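PDB 3W5M: putative rhamnosidase from Streptomyces avermitilis, which releases terminal non-reducing alpha-L-rhamnose residues by hydrolysis from alpha-L-rhamnosides, among them citrus flavonoids and gum arabic. Local coordinates for residues 302-313 against 366-377. Sequence-based numbering, arbitrary orientation.
Sequences ANQLRHEFRLPH and RPGANALAAYVA
With CG of Phe309 wedged between its own backbone N and carbonyl carbon (chi1 54°), the ring swings across to strand 368-377, where CB of Asn370 meets one face in a CH-pi contact 3.6 Å from the ring centroid. CE1 of the same ring reaches CB of Leu372 at 3.8 Å. With CG anti to the carbonyl carbon (chi1 -72°), the Asn370 amide turns back on the loop just before its strand: ND2 gives a nearly straight 2.9 Å bond to Arg366 O, while OD1 takes Arg366 N in the carbonyl plane, on a lone pair. Replacing Asn370 by an alanine would probably leave both Arg366 backbone groups without these mates and the loop leading into the strand less firmly fixed. Strands 303-311 and 368-377 are neighbours in an antiparallel sheet of a beta-sandwich, held by paired backbone bonds from Leu305-Ala374 to Leu311-Gly368; Leu403 and Ile415 of the facing sheet, which holds strands 398-407 and 412-416, pack on Phe309. On the other face, Gln304 runs alongside Tyr375, its NE2 donating to Tyr375 OH at 3.0 Å, while OE1 binds Thr445. Farther along, NH1 and NH2 of Arg306 converge on Glu308 OE2 in a salt bridge; Asp455 shares the guanidinium's charge, Trp448 O takes its NE, and Gly452 N binds Glu308 OE1.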
loop_
_atom_site.group_PDB
_atom_site.type_symbol
_atom_site.label_atom_id
_atom_site.label_comp_id
_atom_site.label_asym_id
_atom_site.label_seq_id
_atom_site.Cartn_x
_atom_site.Cartn_y
_atom_site.Cartn_z
ATOM N N ALA A 302 -16.145 2.791 13.766
ATOM C CA ALA A 302 -16.701 2.790 12.398
ATOM C C ALA A 302 -18.179 2.806 12.579
ATOM O O ALA A 302 -18.793 1.749 12.786
ATOM C CB ALA A 302 -16.310 1.557 11.622
ATOM N N ASN A 303 -18.756 3.998 12.573
ATOM C CA ASN A 303 -20.212 4.126 12.825
ATOM C C ASN A 303 -21.090 3.728 11.668
ATOM O O ASN A 303 -20.649 3.675 10.533
ATOM C CB ASN A 303 -20.546 5.562 13.251
ATOM C CG ASN A 303 -19.990 5.913 14.625
ATOM O OD1 ASN A 303 -20.388 5.357 15.630
ATOM N ND2 ASN A 303 -19.051 6.839 14.664
ATOM N N GLN A 304 -22.361 3.437 11.954
ATOM C CA GLN A 304 -23.347 3.154 10.937
ATOM C C GLN A 304 -24.174 4.387 10.558
ATOM O O GLN A 304 -24.643 5.103 11.429
ATOM C CB GLN A 304 -24.286 2.065 11.456
ATOM C CG GLN A 304 -23.551 0.745 11.724
ATOM C CD GLN A 304 -24.476 -0.333 12.276
ATOM O OE1 GLN A 304 -25.551 -0.044 12.848
ATOM N NE2 GLN A 304 -24.041 -1.582 12.160
ATOM N N LEU A 305 -24.323 4.627 9.259
ATOM C CA LEU A 305 -25.132 5.747 8.744
ATOM C C LEU A 305 -26.156 5.187 7.772
ATOM O O LEU A 305 -25.858 4.259 7.026
ATOM C CB LEU A 305 -24.234 6.794 8.080
ATOM C CG LEU A 305 -23.414 7.733 8.973
ATOM C CD1 LEU A 305 -22.328 7.053 9.779
ATOM C CD2 LEU A 305 -22.733 8.740 8.035
ATOM N N ARG A 306 -27.386 5.700 7.786
ATOM C CA ARG A 306 -28.391 5.132 6.893
ATOM C C ARG A 306 -29.455 6.138 6.536
ATOM O O ARG A 306 -29.655 7.118 7.260
ATOM C CB ARG A 306 -29.104 3.911 7.515
ATOM C CG ARG A 306 -30.028 4.273 8.674
ATOM C CD ARG A 306 -30.617 3.016 9.341
ATOM N NE ARG A 306 -31.195 2.052 8.395
ATOM C CZ ARG A 306 -32.459 2.044 7.977
ATOM N NH1 ARG A 306 -33.298 2.996 8.363
ATOM N NH2 ARG A 306 -32.863 1.097 7.142
ATOM N N HIS A 307 -30.143 5.825 5.449
ATOM C CA HIS A 307 -31.230 6.626 4.927
ATOM C C HIS A 307 -32.225 5.735 4.188
ATOM O O HIS A 307 -31.840 5.019 3.250
ATOM C CB HIS A 307 -30.652 7.645 3.968
ATOM C CG HIS A 307 -31.679 8.504 3.299
ATOM N ND1 HIS A 307 -32.587 9.268 4.000
ATOM C CD2 HIS A 307 -31.915 8.745 1.989
ATOM C CE1 HIS A 307 -33.347 9.940 3.151
ATOM N NE2 HIS A 307 -32.971 9.630 1.924
ATOM N N GLU A 308 -33.502 5.799 4.584
ATOM C CA GLU A 308 -34.577 5.182 3.781
ATOM C C GLU A 308 -35.252 6.190 2.860
ATOM O O GLU A 308 -35.321 7.391 3.182
ATOM C CB GLU A 308 -35.623 4.476 4.656
ATOM C CG GLU A 308 -35.056 3.208 5.295
ATOM C CD GLU A 308 -36.094 2.370 6.043
ATOM O OE1 GLU A 308 -37.236 2.234 5.539
ATOM O OE2 GLU A 308 -35.752 1.842 7.135
ATOM N N PHE A 309 -35.708 5.700 1.718
ATOM C CA PHE A 309 -36.347 6.524 0.701
ATOM C C PHE A 309 -37.247 5.655 -0.168
ATOM O O PHE A 309 -37.096 4.422 -0.232
ATOM C CB PHE A 309 -35.288 7.254 -0.164
ATOM C CG PHE A 309 -34.273 6.324 -0.783
ATOM C CD1 PHE A 309 -33.208 5.827 -0.024
ATOM C CD2 PHE A 309 -34.406 5.910 -2.099
ATOM C CE1 PHE A 309 -32.302 4.952 -0.595
ATOM C CE2 PHE A 309 -33.493 5.045 -2.685
ATOM C CZ PHE A 309 -32.444 4.554 -1.924
ATOM N N ARG A 310 -38.179 6.312 -0.847
ATOM C CA ARG A 310 -39.144 5.660 -1.708
ATOM C C ARG A 310 -38.784 5.972 -3.161
ATOM O O ARG A 310 -38.429 7.108 -3.491
ATOM C CB ARG A 310 -40.540 6.188 -1.338
ATOM C CG ARG A 310 -41.736 5.443 -1.912
ATOM C CD ARG A 310 -42.951 6.372 -1.975
ATOM N NE ARG A 310 -44.214 5.666 -2.206
ATOM C CZ ARG A 310 -45.372 6.252 -2.529
ATOM N NH1 ARG A 310 -45.448 7.575 -2.684
ATOM N NH2 ARG A 310 -46.465 5.510 -2.708
ATOM N N LEU A 311 -38.823 4.958 -4.016
ATOM C CA LEU A 311 -38.642 5.136 -5.448
ATOM C C LEU A 311 -39.964 4.821 -6.168
ATOM O O LEU A 311 -40.802 4.098 -5.615
ATOM C CB LEU A 311 -37.523 4.227 -5.970
ATOM C CG LEU A 311 -36.099 4.498 -5.460
ATOM C CD1 LEU A 311 -35.121 3.509 -6.082
ATOM C CD2 LEU A 311 -35.709 5.943 -5.733
ATOM N N PRO A 312 -40.157 5.355 -7.395
ATOM C CA PRO A 312 -41.424 5.052 -8.081
ATOM C C PRO A 312 -41.516 3.613 -8.580
ATOM O O PRO A 312 -40.488 2.957 -8.764
ATOM C CB PRO A 312 -41.417 6.027 -9.266
ATOM C CG PRO A 312 -39.973 6.277 -9.533
ATOM C CD PRO A 312 -39.321 6.284 -8.176
ATOM N N HIS A 313 -42.741 3.128 -8.804
ATOM C CA HIS A 313 -42.953 1.831 -9.458
ATOM C C HIS A 313 -42.899 1.991 -10.973
ATOM O O HIS A 313 -43.935 2.000 -11.652
ATOM C CB HIS A 313 -44.295 1.202 -9.039
ATOM C CG HIS A 313 -44.398 0.928 -7.573
ATOM N ND1 HIS A 313 -44.292 -0.342 -7.044
ATOM C CD2 HIS A 313 -44.586 1.762 -6.521
ATOM C CE1 HIS A 313 -44.407 -0.278 -5.729
ATOM N NE2 HIS A 313 -44.588 0.987 -5.387
ATOM N N ARG A 366 -35.123 -0.923 -5.832
ATOM C CA ARG A 366 -36.487 -1.472 -5.750
ATOM C C ARG A 366 -37.545 -0.425 -6.015
ATOM O O ARG A 366 -37.327 0.768 -5.738
ATOM C CB ARG A 366 -36.752 -2.015 -4.339
ATOM C CG ARG A 366 -35.859 -3.151 -3.906
ATOM C CD ARG A 366 -36.182 -3.532 -2.464
ATOM N NE ARG A 366 -35.338 -4.641 -2.017
ATOM C CZ ARG A 366 -35.352 -5.177 -0.797
ATOM N NH1 ARG A 366 -36.199 -4.749 0.138
ATOM N NH2 ARG A 366 -34.525 -6.174 -0.525
ATOM N N PRO A 367 -38.721 -0.866 -6.516
ATOM C CA PRO A 367 -39.891 -0.001 -6.458
ATOM C C PRO A 367 -40.297 0.161 -5.016
ATOM O O PRO A 367 -40.198 -0.785 -4.243
ATOM C CB PRO A 367 -40.976 -0.810 -7.192
ATOM C CG PRO A 367 -40.493 -2.221 -7.219
ATOM C CD PRO A 367 -38.987 -2.104 -7.279
ATOM N N GLY A 368 -40.755 1.337 -4.643
ATOM C CA GLY A 368 -41.182 1.550 -3.283
ATOM C C GLY A 368 -39.976 1.721 -2.386
ATOM O O GLY A 368 -39.017 2.413 -2.745
ATOM N N ALA A 369 -40.013 1.055 -1.237
ATOM C CA ALA A 369 -39.111 1.358 -0.147
ATOM C C ALA A 369 -37.707 0.799 -0.355
ATOM O O ALA A 369 -37.504 -0.360 -0.739
ATOM C CB ALA A 369 -39.696 0.907 1.183
ATOM N N ASN A 370 -36.742 1.670 -0.092
ATOM C CA ASN A 370 -35.329 1.383 -0.290
ATOM C C ASN A 370 -34.564 1.874 0.933
ATOM O O ASN A 370 -35.027 2.779 1.640
ATOM C CB ASN A 370 -34.795 2.108 -1.533
ATOM C CG ASN A 370 -35.287 1.512 -2.833
ATOM O OD1 ASN A 370 -34.564 0.782 -3.498
ATOM N ND2 ASN A 370 -36.516 1.874 -3.238
ATOM N N ALA A 371 -33.413 1.261 1.204
ATOM C CA ALA A 371 -32.510 1.759 2.239
ATOM C C ALA A 371 -31.068 1.804 1.678
ATOM O O ALA A 371 -30.600 0.854 1.060
ATOM C CB ALA A 371 -32.562 0.852 3.458
ATOM N N LEU A 372 -30.389 2.923 1.897
ATOM C CA LEU A 372 -28.965 3.046 1.553
ATOM C C LEU A 372 -28.235 3.228 2.889
ATOM O O LEU A 372 -28.719 3.906 3.786
ATOM C CB LEU A 372 -28.741 4.218 0.593
ATOM C CG LEU A 372 -27.305 4.482 0.145
ATOM C CD1 LEU A 372 -26.806 3.333 -0.701
ATOM C CD2 LEU A 372 -27.243 5.796 -0.633
ATOM N N ALA A 373 -27.086 2.580 3.050
ATOM C CA ALA A 373 -26.463 2.538 4.359
ATOM C C ALA A 373 -24.954 2.469 4.189
ATOM O O ALA A 373 -24.493 1.996 3.164
ATOM C CB ALA A 373 -26.926 1.319 5.102
ATOM N N ALA A 374 -24.204 2.925 5.190
ATOM C CA ALA A 374 -22.731 2.787 5.106
ATOM C C ALA A 374 -22.092 2.696 6.478
ATOM O O ALA A 374 -22.579 3.299 7.421
ATOM C CB ALA A 374 -22.111 3.938 4.288
ATOM N N TYR A 375 -20.986 1.946 6.575
ATOM C CA TYR A 375 -20.055 2.075 7.676
ATOM C C TYR A 375 -19.080 3.160 7.265
ATOM O O TYR A 375 -18.717 3.224 6.094
ATOM C CB TYR A 375 -19.236 0.812 7.864
ATOM C CG TYR A 375 -20.009 -0.284 8.564
ATOM C CD1 TYR A 375 -20.296 -0.180 9.927
ATOM C CD2 TYR A 375 -20.410 -1.420 7.880
ATOM C CE1 TYR A 375 -21.014 -1.174 10.585
ATOM C CE2 TYR A 375 -21.131 -2.433 8.533
ATOM C CZ TYR A 375 -21.419 -2.291 9.887
ATOM O OH TYR A 375 -22.150 -3.253 10.596
ATOM N N VAL A 376 -18.709 3.989 8.226
ATOM C CA VAL A 376 -17.732 5.079 8.001
ATOM C C VAL A 376 -16.650 5.041 9.085
ATOM O O VAL A 376 -16.961 5.215 10.261
ATOM C CB VAL A 376 -18.421 6.459 8.032
ATOM C CG1 VAL A 376 -17.367 7.540 7.704
ATOM C CG2 VAL A 376 -19.573 6.477 7.060
ATOM N N ALA A 377 -15.377 4.838 8.696
ATOM C CA ALA A 377 -14.277 4.614 9.659
ATOM C C ALA A 377 -13.157 5.635 9.487
ATOM O O ALA A 377 -13.094 6.269 8.457
ATOM C CB ALA A 377 -13.665 3.212 9.442
HETATM O O HOH W 1 -17.681 7.427 11.867
HETATM O O HOH W 2 -37.880 2.335 -8.512
#